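Uncharacterized protein (Legionella longbeachae NSW150, PDB 4JZA) acts as a phosphoinositide phosphatase, probably removing the 3-phosphate from phosphatidylinositol 3-phosphate and so altering lipid metabolism in the host–pathogen interaction. Local coordinates at residues K492-A495 with S496-G500; A271-P274 with T275-D278; N786-E789 with K790-F794; Q391-H394 with S395-L399; D646-R649 with A650-N654. All blocks are in the same frame, centred on the assembly; numbering follows the deposited sequence.

Interaction 1: residues K492-A495 with S496-G500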
loop_
_atom_site.group_PDB
_atom_site.type_symbol
_atom_site.label_atom_id
_atom_site.label_comp_id
_atom_site.label_asym_id
_atom_site.label_seq_id
_atom_site.Cartn_x
_atom_site.Cartn_y
_atom_site.Cartn_z
ATOM N N LYS A 492 -15.080 -4.188 37.857
ATOM C CA LYS A 492 -15.621 -4.663 39.142
ATOM C C LYS A 492 -16.961 -4.036 39.495
ATOM O O LYS A 492 -17.862 -4.730 39.987
ATOM C CB LYS A 492 -14.642 -4.458 40.279
ATOM C CG LYS A 492 -13.527 -5.484 40.228
ATOM C CD LYS A 492 -12.641 -5.480 41.470
ATOM C CE LYS A 492 -11.169 -5.469 41.096
ATOM N NZ LYS A 492 -10.401 -6.432 41.914
ATOM N N LYS A 493 -17.115 -2.747 39.194
ATOM C CA LYS A 493 -18.383 -2.080 39.377
ATOM C C LYS A 493 -19.535 -2.919 38.866
ATOM O O LYS A 493 -20.619 -2.830 39.391
ATOM C CB LYS A 493 -18.400 -0.747 38.656
ATOM C CG LYS A 493 -17.478 0.348 39.208
ATOM C CD LYS A 493 -17.650 1.616 38.340
ATOM C CE LYS A 493 -17.196 2.932 38.973
ATOM N NZ LYS A 493 -15.752 3.209 38.755
ATOM N N TYR A 494 -19.287 -3.770 37.872
ATOM C CA TYR A 494 -20.348 -4.561 37.194
ATOM C C TYR A 494 -20.586 -5.968 37.749
ATOM O O TYR A 494 -21.594 -6.612 37.415
ATOM C CB TYR A 494 -20.027 -4.686 35.676
ATOM C CG TYR A 494 -20.158 -3.381 34.872
ATOM C CD1 TYR A 494 -19.178 -2.383 34.946
ATOM C CD2 TYR A 494 -21.248 -3.177 34.024
ATOM C CE1 TYR A 494 -19.295 -1.208 34.223
ATOM C CE2 TYR A 494 -21.387 -2.020 33.286
ATOM C CZ TYR A 494 -20.411 -1.026 33.382
ATOM O OH TYR A 494 -20.568 0.152 32.646
ATOM N N ALA A 495 -19.671 -6.452 38.576
ATOM C CA ALA A 495 -19.660 -7.871 38.969
ATOM C C ALA A 495 -20.916 -8.421 39.625
ATOM O O ALA A 495 -21.255 -9.580 39.424
ATOM C CB ALA A 495 -18.481 -8.137 39.895
ATOM N N SER A 496 -21.581 -7.602 40.429
ATOM C CA SER A 496 -22.684 -8.068 41.228
ATOM C C SER A 496 -23.976 -8.201 40.454
ATOM O O SER A 496 -24.914 -8.814 40.946
ATOM C CB SER A 496 -22.896 -7.125 42.407
ATOM O OG SER A 496 -21.674 -6.923 43.110
ATOM N N PHE A 497 -24.057 -7.627 39.263
ATOM C CA PHE A 497 -25.264 -7.782 38.428
ATOM C C PHE A 497 -25.014 -8.279 37.009
ATOM O O PHE A 497 -25.958 -8.329 36.198
ATOM C CB PHE A 497 -26.053 -6.485 38.376
ATOM C CG PHE A 497 -25.237 -5.300 38.009
ATOM C CD1 PHE A 497 -24.961 -5.032 36.684
ATOM C CD2 PHE A 497 -24.737 -4.456 38.988
ATOM C CE1 PHE A 497 -24.211 -3.925 36.339
ATOM C CE2 PHE A 497 -23.983 -3.351 38.646
ATOM C CZ PHE A 497 -23.725 -3.080 37.317
ATOM N N THR A 498 -23.766 -8.693 36.747
ATOM C CA THR A 498 -23.381 -9.297 35.482
ATOM C C THR A 498 -22.995 -10.779 35.629
ATOM O O THR A 498 -21.923 -11.133 36.135
ATOM C CB THR A 498 -22.264 -8.495 34.832
ATOM O OG1 THR A 498 -22.603 -7.087 34.877
ATOM C CG2 THR A 498 -22.120 -8.939 33.388
ATOM N N PRO A 499 -23.888 -11.666 35.194
ATOM C CA PRO A 499 -23.572 -13.074 35.364
ATOM C C PRO A 499 -22.350 -13.456 34.555
ATOM O O PRO A 499 -22.276 -13.088 33.409
ATOM C CB PRO A 499 -24.818 -13.809 34.846
ATOM C CG PRO A 499 -25.861 -12.764 34.583
ATOM C CD PRO A 499 -25.201 -11.422 34.564
ATOM N N GLY A 500 -21.420 -14.190 35.163
ATOM C CA GLY A 500 -20.256 -14.752 34.508
ATOM C C GLY A 500 -19.009 -13.887 34.619
ATOM O O GLY A 500 -17.870 -14.312 34.263
HETATM O O HOH W 1 -20.869 -4.782 41.965
#

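Interaction 2: residues A271-P274 with T275-D278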
loop_
_atom_site.group_PDB
_atom_site.type_symbol
_atom_site.label_atom_id
_atom_site.label_comp_id
_atom_site.label_asym_id
_atom_site.label_seq_id
_atom_site.Cartn_x
_atom_site.Cartn_y
_atom_site.Cartn_z
ATOM N N ALA A 271 2.517 29.254 17.959
ATOM C CA ALA A 271 2.500 29.312 19.429
ATOM C C ALA A 271 3.262 28.188 20.103
ATOM O O ALA A 271 3.548 28.265 21.300
ATOM C CB ALA A 271 1.061 29.318 19.936
ATOM N N ALA A 272 3.561 27.135 19.351
ATOM C CA ALA A 272 4.302 26.007 19.884
ATOM C C ALA A 272 5.774 26.321 20.091
ATOM O O ALA A 272 6.453 25.562 20.784
ATOM C CB ALA A 272 4.165 24.817 18.967
ATOM N N ASP A 273 6.261 27.420 19.504
ATOM C CA ASP A 273 7.658 27.850 19.687
ATOM C C ASP A 273 7.790 29.372 19.651
ATOM O O ASP A 273 8.278 29.935 18.666
ATOM C CB ASP A 273 8.551 27.216 18.623
ATOM C CG ASP A 273 9.996 27.684 18.717
ATOM O OD1 ASP A 273 10.485 27.902 19.847
ATOM O OD2 ASP A 273 10.631 27.856 17.660
ATOM N N PRO A 274 7.372 30.043 20.739
ATOM C CA PRO A 274 7.215 31.511 20.761
ATOM C C PRO A 274 8.467 32.293 20.383
ATOM O O PRO A 274 8.361 33.448 19.958
ATOM C CB PRO A 274 6.815 31.808 22.218
ATOM C CG PRO A 274 6.176 30.543 22.695
ATOM C CD PRO A 274 6.917 29.428 22.001
ATOM N N THR A 275 9.635 31.681 20.548
ATOM C CA THR A 275 10.886 32.401 20.305
ATOM C C THR A 275 11.017 32.853 18.855
ATOM O O THR A 275 11.381 33.994 18.592
ATOM C CB THR A 275 12.164 31.641 20.756
ATOM O OG1 THR A 275 13.156 31.741 19.725
ATOM C CG2 THR A 275 11.904 30.175 21.057
ATOM N N SER A 276 10.670 31.980 17.919
ATOM C CA SER A 276 10.790 32.337 16.497
ATOM C C SER A 276 9.472 32.896 15.896
ATOM O O SER A 276 9.424 33.233 14.717
ATOM C CB SER A 276 11.337 31.153 15.683
ATOM O OG SER A 276 10.628 29.976 15.968
ATOM N N LEU A 277 8.432 33.059 16.710
ATOM C CA LEU A 277 7.130 33.497 16.202
ATOM C C LEU A 277 7.187 34.786 15.358
ATOM O O LEU A 277 6.756 34.784 14.206
ATOM C CB LEU A 277 6.124 33.641 17.351
ATOM C CG LEU A 277 4.646 33.850 16.982
ATOM C CD1 LEU A 277 3.713 33.188 17.993
ATOM C CD2 LEU A 277 4.291 35.329 16.849
ATOM N N ASP A 278 7.688 35.881 15.934
ATOM C CA ASP A 278 7.759 37.194 15.227
ATOM C C ASP A 278 8.672 37.186 14.014
ATOM O O ASP A 278 8.467 37.955 13.094
ATOM C CB ASP A 278 8.158 38.355 16.169
ATOM C CG ASP A 278 6.943 39.079 16.764
ATOM O OD1 ASP A 278 6.016 39.447 16.004
ATOM O OD2 ASP A 278 6.903 39.274 17.999
#

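Interaction 3: residues N786-E789 with K790-F794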
loop_
_atom_site.group_PDB
_atom_site.type_symbol
_atom_site.label_atom_id
_atom_site.label_comp_id
_atom_site.label_asym_id
_atom_site.label_seq_id
_atom_site.Cartn_x
_atom_site.Cartn_y
_atom_site.Cartn_z
ATOM N N ASN A 786 13.519 7.080 -29.965
ATOM C CA ASN A 786 12.995 8.364 -29.443
ATOM C C ASN A 786 11.576 8.608 -29.935
ATOM O O ASN A 786 11.044 7.858 -30.766
ATOM C CB ASN A 786 13.870 9.533 -29.862
ATOM C CG ASN A 786 15.347 9.253 -29.632
ATOM O OD1 ASN A 786 15.739 8.912 -28.537
ATOM N ND2 ASN A 786 16.165 9.371 -30.678
ATOM N N CYS A 787 10.935 9.641 -29.422
ATOM C CA CYS A 787 9.659 10.052 -29.999
ATOM C C CYS A 787 10.019 11.140 -30.951
ATOM O O CYS A 787 11.014 11.816 -30.737
ATOM C CB CYS A 787 8.716 10.533 -28.916
ATOM S SG CYS A 787 9.706 10.862 -27.457
ATOM N N SER A 788 9.253 11.264 -32.031
ATOM C CA SER A 788 9.576 12.234 -33.086
ATOM C C SER A 788 9.065 13.597 -32.682
ATOM O O SER A 788 8.281 13.708 -31.740
ATOM C CB SER A 788 8.947 11.840 -34.427
ATOM O OG SER A 788 7.538 11.985 -34.391
ATOM N N GLU A 789 9.506 14.626 -33.399
ATOM C CA GLU A 789 9.020 15.991 -33.153
ATOM C C GLU A 789 7.525 16.059 -33.522
ATOM O O GLU A 789 6.691 16.109 -32.645
ATOM C CB GLU A 789 9.857 17.049 -33.909
ATOM C CG GLU A 789 10.284 18.249 -33.064
ATOM C CD GLU A 789 11.597 18.007 -32.323
ATOM O OE1 GLU A 789 12.591 18.679 -32.660
ATOM O OE2 GLU A 789 11.646 17.138 -31.419
ATOM N N LYS A 790 7.186 16.031 -34.803
ATOM C CA LYS A 790 5.788 15.939 -35.188
ATOM C C LYS A 790 5.473 14.456 -35.178
ATOM O O LYS A 790 6.134 13.685 -35.857
ATOM C CB LYS A 790 5.466 16.612 -36.551
ATOM C CG LYS A 790 6.627 17.007 -37.478
ATOM C CD LYS A 790 7.140 18.438 -37.229
ATOM C CE LYS A 790 8.130 18.928 -38.294
ATOM N NZ LYS A 790 9.548 18.577 -37.968
ATOM N N ALA A 791 4.499 14.045 -34.379
ATOM C CA ALA A 791 4.200 12.612 -34.218
ATOM C C ALA A 791 3.795 11.953 -35.547
ATOM O O ALA A 791 2.763 12.297 -36.166
ATOM C CB ALA A 791 3.127 12.372 -33.161
ATOM N N THR A 792 4.640 11.005 -35.955
ATOM C CA THR A 792 4.519 10.319 -37.218
ATOM C C THR A 792 4.611 8.844 -36.902
ATOM O O THR A 792 5.352 8.504 -36.030
ATOM C CB THR A 792 5.677 10.739 -38.150
ATOM O OG1 THR A 792 6.904 10.670 -37.432
ATOM C CG2 THR A 792 5.510 12.180 -38.629
ATOM N N THR A 793 3.893 7.967 -37.607
ATOM C CA THR A 793 3.887 6.524 -37.262
ATOM C C THR A 793 5.225 5.830 -37.485
ATOM O O THR A 793 5.963 6.158 -38.375
ATOM C CB THR A 793 2.892 5.675 -38.089
ATOM O OG1 THR A 793 1.945 6.515 -38.742
ATOM C CG2 THR A 793 2.174 4.607 -37.206
ATOM N N PHE A 794 5.492 4.831 -36.679
ATOM C CA PHE A 794 6.536 3.865 -36.985
ATOM C C PHE A 794 6.519 3.431 -38.456
ATOM O O PHE A 794 7.563 3.463 -39.108
ATOM C CB PHE A 794 6.446 2.669 -36.036
ATOM C CG PHE A 794 7.214 2.860 -34.758
ATOM C CD1 PHE A 794 7.547 4.142 -34.297
ATOM C CD2 PHE A 794 7.590 1.760 -33.995
ATOM C CE1 PHE A 794 8.243 4.320 -33.117
ATOM C CE2 PHE A 794 8.298 1.930 -32.835
ATOM C CZ PHE A 794 8.632 3.214 -32.390
#

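Interaction 4: residues Q391-H394 with S395-L399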
loop_
_atom_site.group_PDB
_atom_site.type_symbol
_atom_site.label_atom_id
_atom_site.label_comp_id
_atom_site.label_asym_id
_atom_site.label_seq_id
_atom_site.Cartn_x
_atom_site.Cartn_y
_atom_site.Cartn_z
ATOM N N GLN A 391 -3.192 15.014 10.474
ATOM C CA GLN A 391 -2.869 13.804 11.175
ATOM C C GLN A 391 -3.988 13.505 12.127
ATOM O O GLN A 391 -4.365 12.346 12.326
ATOM C CB GLN A 391 -1.543 13.984 11.901
ATOM C CG GLN A 391 -0.575 12.889 11.564
ATOM C CD GLN A 391 0.850 13.212 11.883
ATOM O OE1 GLN A 391 1.381 14.195 11.391
ATOM N NE2 GLN A 391 1.499 12.355 12.680
ATOM N N GLN A 392 -4.548 14.580 12.682
ATOM C CA GLN A 392 -5.676 14.508 13.611
ATOM C C GLN A 392 -7.034 14.327 12.924
ATOM O O GLN A 392 -7.970 13.819 13.519
ATOM C CB GLN A 392 -5.717 15.769 14.480
ATOM C CG GLN A 392 -4.520 15.906 15.412
ATOM C CD GLN A 392 -4.551 17.180 16.285
ATOM O OE1 GLN A 392 -3.539 17.561 16.867
ATOM N NE2 GLN A 392 -5.713 17.831 16.380
ATOM N N ARG A 393 -7.188 14.813 11.708
ATOM C CA ARG A 393 -8.443 14.595 11.014
ATOM C C ARG A 393 -8.558 13.088 10.794
ATOM O O ARG A 393 -9.632 12.548 10.965
ATOM C CB ARG A 393 -8.498 15.371 9.695
ATOM C CG ARG A 393 -9.543 14.920 8.696
ATOM C CD ARG A 393 -10.928 15.154 9.200
ATOM N NE ARG A 393 -11.875 14.491 8.310
ATOM C CZ ARG A 393 -12.278 14.973 7.150
ATOM N NH1 ARG A 393 -11.841 16.153 6.729
ATOM N NH2 ARG A 393 -13.158 14.299 6.426
ATOM N N HIS A 394 -7.450 12.423 10.430
ATOM C CA HIS A 394 -7.397 10.955 10.336
ATOM C C HIS A 394 -7.742 10.225 11.652
ATOM O O HIS A 394 -8.636 9.361 11.683
ATOM C CB HIS A 394 -6.023 10.500 9.830
ATOM C CG HIS A 394 -5.822 10.721 8.373
ATOM N ND1 HIS A 394 -5.824 9.689 7.466
ATOM C CD2 HIS A 394 -5.641 11.853 7.654
ATOM C CE1 HIS A 394 -5.627 10.175 6.251
ATOM N NE2 HIS A 394 -5.522 11.486 6.335
ATOM N N SER A 395 -7.035 10.549 12.730
ATOM C CA SER A 395 -7.292 9.858 13.972
ATOM C C SER A 395 -8.684 10.159 14.505
ATOM O O SER A 395 -9.422 9.253 14.896
ATOM C CB SER A 395 -6.193 10.136 14.993
ATOM O OG SER A 395 -6.168 11.493 15.370
ATOM N N ASP A 396 -9.103 11.414 14.461
ATOM C CA ASP A 396 -10.449 11.761 14.972
ATOM C C ASP A 396 -11.523 11.058 14.164
ATOM O O ASP A 396 -12.410 10.391 14.705
ATOM C CB ASP A 396 -10.764 13.279 14.880
ATOM C CG ASP A 396 -9.950 14.171 15.849
ATOM O OD1 ASP A 396 -9.535 13.739 16.953
ATOM O OD2 ASP A 396 -9.758 15.350 15.467
ATOM N N SER A 397 -11.468 11.272 12.859
ATOM C CA SER A 397 -12.487 10.781 11.978
ATOM C C SER A 397 -12.549 9.287 12.065
ATOM O O SER A 397 -13.641 8.724 12.042
ATOM C CB SER A 397 -12.276 11.240 10.519
ATOM O OG SER A 397 -12.745 12.584 10.268
ATOM N N ASN A 398 -11.392 8.642 12.194
ATOM C CA ASN A 398 -11.332 7.159 12.284
ATOM C C ASN A 398 -11.810 6.639 13.645
ATOM O O ASN A 398 -12.569 5.667 13.742
ATOM C CB ASN A 398 -9.914 6.622 11.981
ATOM C CG ASN A 398 -9.579 6.646 10.505
ATOM O OD1 ASN A 398 -10.464 6.702 9.648
ATOM N ND2 ASN A 398 -8.299 6.629 10.199
ATOM N N LEU A 399 -11.395 7.310 14.703
ATOM C CA LEU A 399 -11.923 6.958 16.009
ATOM C C LEU A 399 -13.466 7.044 16.036
ATOM O O LEU A 399 -14.103 6.127 16.506
ATOM C CB LEU A 399 -11.317 7.848 17.078
ATOM C CG LEU A 399 -11.826 7.634 18.487
ATOM C CD1 LEU A 399 -11.615 6.162 18.905
ATOM C CD2 LEU A 399 -11.082 8.619 19.406
HETATM O O HOH W 2 -6.516 7.106 7.895
#

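Interaction 5: residues D646-R649 with A650-N654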
loop_
_atom_site.group_PDB
_atom_site.type_symbol
_atom_site.label_atom_id
_atom_site.label_comp_id
_atom_site.label_asym_id
_atom_site.label_seq_id
_atom_site.Cartn_x
_atom_site.Cartn_y
_atom_site.Cartn_z
ATOM N N ASP A 646 6.035 -19.855 5.933
ATOM C CA ASP A 646 5.345 -19.664 4.703
ATOM C C ASP A 646 4.199 -18.712 4.908
ATOM O O ASP A 646 3.972 -17.829 4.066
ATOM C CB ASP A 646 4.787 -20.994 4.190
ATOM C CG ASP A 646 5.896 -22.003 3.775
ATOM O OD1 ASP A 646 7.027 -21.530 3.562
ATOM O OD2 ASP A 646 5.648 -23.246 3.670
ATOM N N ASP A 647 3.454 -18.869 6.008
ATOM C CA ASP A 647 2.409 -17.903 6.318
ATOM C C ASP A 647 2.976 -16.487 6.362
ATOM O O ASP A 647 2.373 -15.577 5.823
ATOM C CB ASP A 647 1.676 -18.253 7.626
ATOM C CG ASP A 647 0.747 -19.478 7.458
ATOM O OD1 ASP A 647 0.628 -19.852 6.286
ATOM O OD2 ASP A 647 0.197 -20.075 8.437
ATOM N N ASP A 648 4.160 -16.316 6.941
ATOM C CA ASP A 648 4.757 -15.002 7.081
ATOM C C ASP A 648 5.255 -14.484 5.741
ATOM O O ASP A 648 5.167 -13.298 5.455
ATOM C CB ASP A 648 5.856 -15.082 8.125
ATOM C CG ASP A 648 6.622 -13.796 8.300
ATOM O OD1 ASP A 648 6.211 -12.908 9.055
ATOM O OD2 ASP A 648 7.709 -13.719 7.719
ATOM N N ARG A 649 5.736 -15.381 4.900
ATOM C CA ARG A 649 6.150 -15.040 3.546
ATOM C C ARG A 649 4.944 -14.535 2.769
ATOM O O ARG A 649 5.022 -13.503 2.049
ATOM C CB ARG A 649 6.767 -16.300 2.868
ATOM C CG ARG A 649 7.371 -16.218 1.444
ATOM C CD ARG A 649 8.485 -15.209 1.329
ATOM N NE ARG A 649 7.926 -13.895 1.071
ATOM C CZ ARG A 649 8.606 -12.775 0.853
ATOM N NH1 ARG A 649 9.932 -12.763 0.829
ATOM N NH2 ARG A 649 7.923 -11.659 0.647
ATOM N N ALA A 650 3.821 -15.237 2.887
ATOM C CA ALA A 650 2.656 -14.842 2.079
ATOM C C ALA A 650 2.095 -13.496 2.589
ATOM O O ALA A 650 1.668 -12.686 1.805
ATOM C CB ALA A 650 1.602 -15.913 2.054
ATOM N N ALA A 651 2.201 -13.221 3.886
ATOM C CA ALA A 651 1.781 -11.934 4.415
ATOM C C ALA A 651 2.688 -10.839 3.897
ATOM O O ALA A 651 2.228 -9.780 3.498
ATOM C CB ALA A 651 1.849 -11.956 5.921
ATOM N N THR A 652 3.991 -11.083 3.924
ATOM C CA THR A 652 4.949 -10.044 3.604
ATOM C C THR A 652 4.803 -9.526 2.159
ATOM O O THR A 652 5.152 -8.360 1.890
ATOM C CB THR A 652 6.363 -10.554 3.863
ATOM O OG1 THR A 652 6.535 -10.776 5.263
ATOM C CG2 THR A 652 7.361 -9.550 3.404
ATOM N N ASP A 653 4.279 -10.401 1.285
ATOM C CA ASP A 653 3.988 -10.126 -0.133
ATOM C C ASP A 653 2.918 -9.059 -0.386
ATOM O O ASP A 653 2.600 -8.793 -1.539
ATOM C CB ASP A 653 3.461 -11.394 -0.862
ATOM C CG ASP A 653 4.557 -12.465 -1.164
ATOM O OD1 ASP A 653 5.792 -12.214 -0.973
ATOM O OD2 ASP A 653 4.139 -13.586 -1.600
ATOM N N ASN A 654 2.324 -8.467 0.642
ATOM C CA ASN A 654 1.267 -7.530 0.422
ATOM C C ASN A 654 1.825 -6.225 -0.066
ATOM O O ASN A 654 1.181 -5.548 -0.865
ATOM C CB ASN A 654 0.485 -7.291 1.678
ATOM C CG ASN A 654 1.309 -6.616 2.725
ATOM O OD1 ASN A 654 2.443 -6.986 2.951
ATOM N ND2 ASN A 654 0.763 -5.651 3.368
#

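Interaction 1: residues K492-A495 with S496-G500
At the junction A495 CB lies 3.2 Å from S496 N, and the S496 hydroxyl reaches back to K493 through a water molecule. This water gives a hydrogen bond to K493 O at 3.2 Å and lies 2.6 Å from S496 OG. At F497 the backbone N donates to Y494 O at 3.2 Å, and the side chain folds back over the same carbonyl. With chi1 at 51°, its CG sits between the backbone N and the carbonyl carbon, which lays one ring face over Y494 O; the oxygen stands 3.7 Å above the plane, near the centre of the F497 ring. Y494 CA makes an off-centre CH-pi contact with that ring, and Y494 CD2 approaches F497 CE1 to 3.8 Å, the two rings being turned obliquely by 53°. The chain here winds through consecutive turns on leaving helix 482-492: K492 to A495 form a type I beta turn, closed by A495 N on K492 O at 2.9 Å, and the F497 bond closes the next one. T498 then adds its hydroxyl, OG1 donating to Y494 O at 2.8 Å. OG1 and F497 N approach this oxygen from opposite faces of the carbonyl plane, giving it two donors. T498 OG1 also lies at the edge of the Y494 ring, while Y494 itself touches L501 and A495 touches Q502 on helix 501-513.

Interaction 2: residues A271-P274 with T275-D278
The carboxylate of D273 takes a hydrogen bond from the hydroxyl of S276, with D273 OD2 and S276 OG 2.7 Å apart. The hydroxyl comes from above the carboxylate plane, about 50° out of it. In S276 chi1 is 49°, which turns OG back toward the start of the helix, while D273 holds its CG trans to its own backbone N (chi1 177°), so that the carboxylate stands beside the first turn. The same two residues are joined a second time through the backbone, S276 N donating to D273 O at 3.2 Å. One residue on, L277 N makes a weak bond to P274 O at 3.3 Å; both backbone links span three residues, as the chain enters helix 274-288. The other carboxylate oxygen, OD1, faces the CG2 branch of T275. Beyond these bonds the L277 side chain packs against the backbone of the bend: CB lies 3.4 Å from P274 O and CD1 4.1 Å from A271 N. L277 also packs on M267 and L270 of helix 261-270, whereas A271 and P274 lean on L242 of helix 238-247, so the bend brings together these helices and helix 274-288, in the region of the insertion domain. S276 thus meets D273 through both hydroxyl and N-H, tying its side chain and backbone to the first turn, and the nearby carboxylate would probably interact favourably with the helix dipole.

Interaction 3: residues N786-E789 with K790-F794
S788 OG donates to K790 O at 2.6 Å, the one firm hydrogen bond across this contact. The hydroxyl lies well above the plane of the K790 carbonyl, 57° out of it, with a C=O...OG angle of 113°, and so meets the oxygen well off the C=O direction. It gets there because chi1 of S788 is 70°, which tucks OG between the backbone N and the carbonyl carbon, on the inner side of the bend. A weak bond reaches the same acceptor from T792, whose OG1 lies 3.5 Å from K790 O, so two hydroxyls converge on one carbonyl. Van der Waals contacts fill in around them. S788 OG touches A791 CA at 3.4 Å, and S788 CB lies 3.8 Å from T792 OG1. The oppositely charged ends of E789 and K790 are near each other but not in contact, with E789 OE1 and K790 NZ 6.1 Å apart. Next along the chain, T793 occupies the N-cap position, and its backbone N is bonded to the E796 carboxylate, while F794 packs edge-to-face on F784 and against helix 676-702. The whole is a solvent-facing turn, with S788 CA and A791 CA 5.5 Å apart, bridged by the S788 hydroxyl in the linker between helices 772-782 and 794-817, in the region of the phosphoinositide phosphatase C-terminal domain.

Interaction 4: residues Q391-H394 with S395-L399
Q391 O accepts from S395 N at 3.2 Å, the first in a ladder of alpha-helical i to i+4 bonds. Q392 O takes the next, from D396 N at 2.8 Å, and also a weak one from S395 OG, 3.5 Å away, whose chi1 of 65° folds the hydroxyl back on the helix. R393 adds a side-chain link to the backbone bond from S397 N: its NE donates to S397 OG at 2.9 Å, the oxygen lying in the guanidinium plane at its edge. The arginine bends at chi2 (66°), which brings its end forward along the helix to S397, and the remaining nitrogens go to E177 through NH1 and to the Y171 hydroxyl through NH2. H394 O receives N398 N at 2.9 Å. Its imidazole meets a water in the ring plane, 2.7 Å from ND1; that water accepts from N398 ND2 at 3.0 Å, and ND2 also bonds I378 O. Helix 388-402 thus lies against helix 441-454, where Q391 touches L447, S395 touches A451 and D396 forms a salt bridge with R454, while R393 reaches helix 172-183; in sequence it forms the crossover from strand 365-374 to the parallel strand 412-416.

Interaction 5: residues D646-R649 with A650-N654
R649 and D653, one helical turn apart, form a salt bridge, with R649 NH2 2.7 Å from D653 OD1. The bond within it is weak, its N-H...O angle only 123°, and the guanidinium and carboxylate planes are tilted 31° to each other. The arginine starts with CG trans to its backbone N, then bends at chi2 and again at chi3, curling its end round toward the C-terminal end of the helix. R649 NH2 also bonds N658 O, and D653 OD1 takes a further hydrogen bond from H99, so the ion pair is held from both ends. In T652, with chi1 near -66°, OG1 swings back to donate to D648 O at 2.9 Å, while the backbone N bonds the same oxygen from the opposite face of the carbonyl plane; CG2 is left pointing at R649 NH2, 3.5 Å away. K620 NZ bonds T652 OG1 and makes a salt bridge to D648 OD1, which T621 N also reaches. The backbone bonds run from A650 N on D646 O (2.9 Å) to the longer D653 N on R649 O (3.3 Å), where the helix ends. The C-terminal part of helix 643-652 and the residue after it pack against helix 41-62, through A650 on Y41, and helix 95-116, through D653 on L102; D647 and D648 touch P622 of helix 622-625, and D647 also forms a salt bridge with R603.

In the fold
From the N terminus the chain meets interaction 2 first, then 4, 1, 5 and 3. All are local, each closing only a turn or helical step, and they run in series, none nested within or crossing another. Interaction 2 bends the chain between helices in the insertion-domain region; its centre is about 26 Å from that of interaction 4, on a helix beside the large mixed sheet. Interaction 1 shapes the surface link between helices 482-492 and 501-513, and interaction 5 closes a buried helix about 29 Å from interaction 4, centre to centre. Interaction 3 shapes the loop between helices 772-782 and 794-817, about 79 Å from interaction 1 between centres, on the opposite side of the chain's centre.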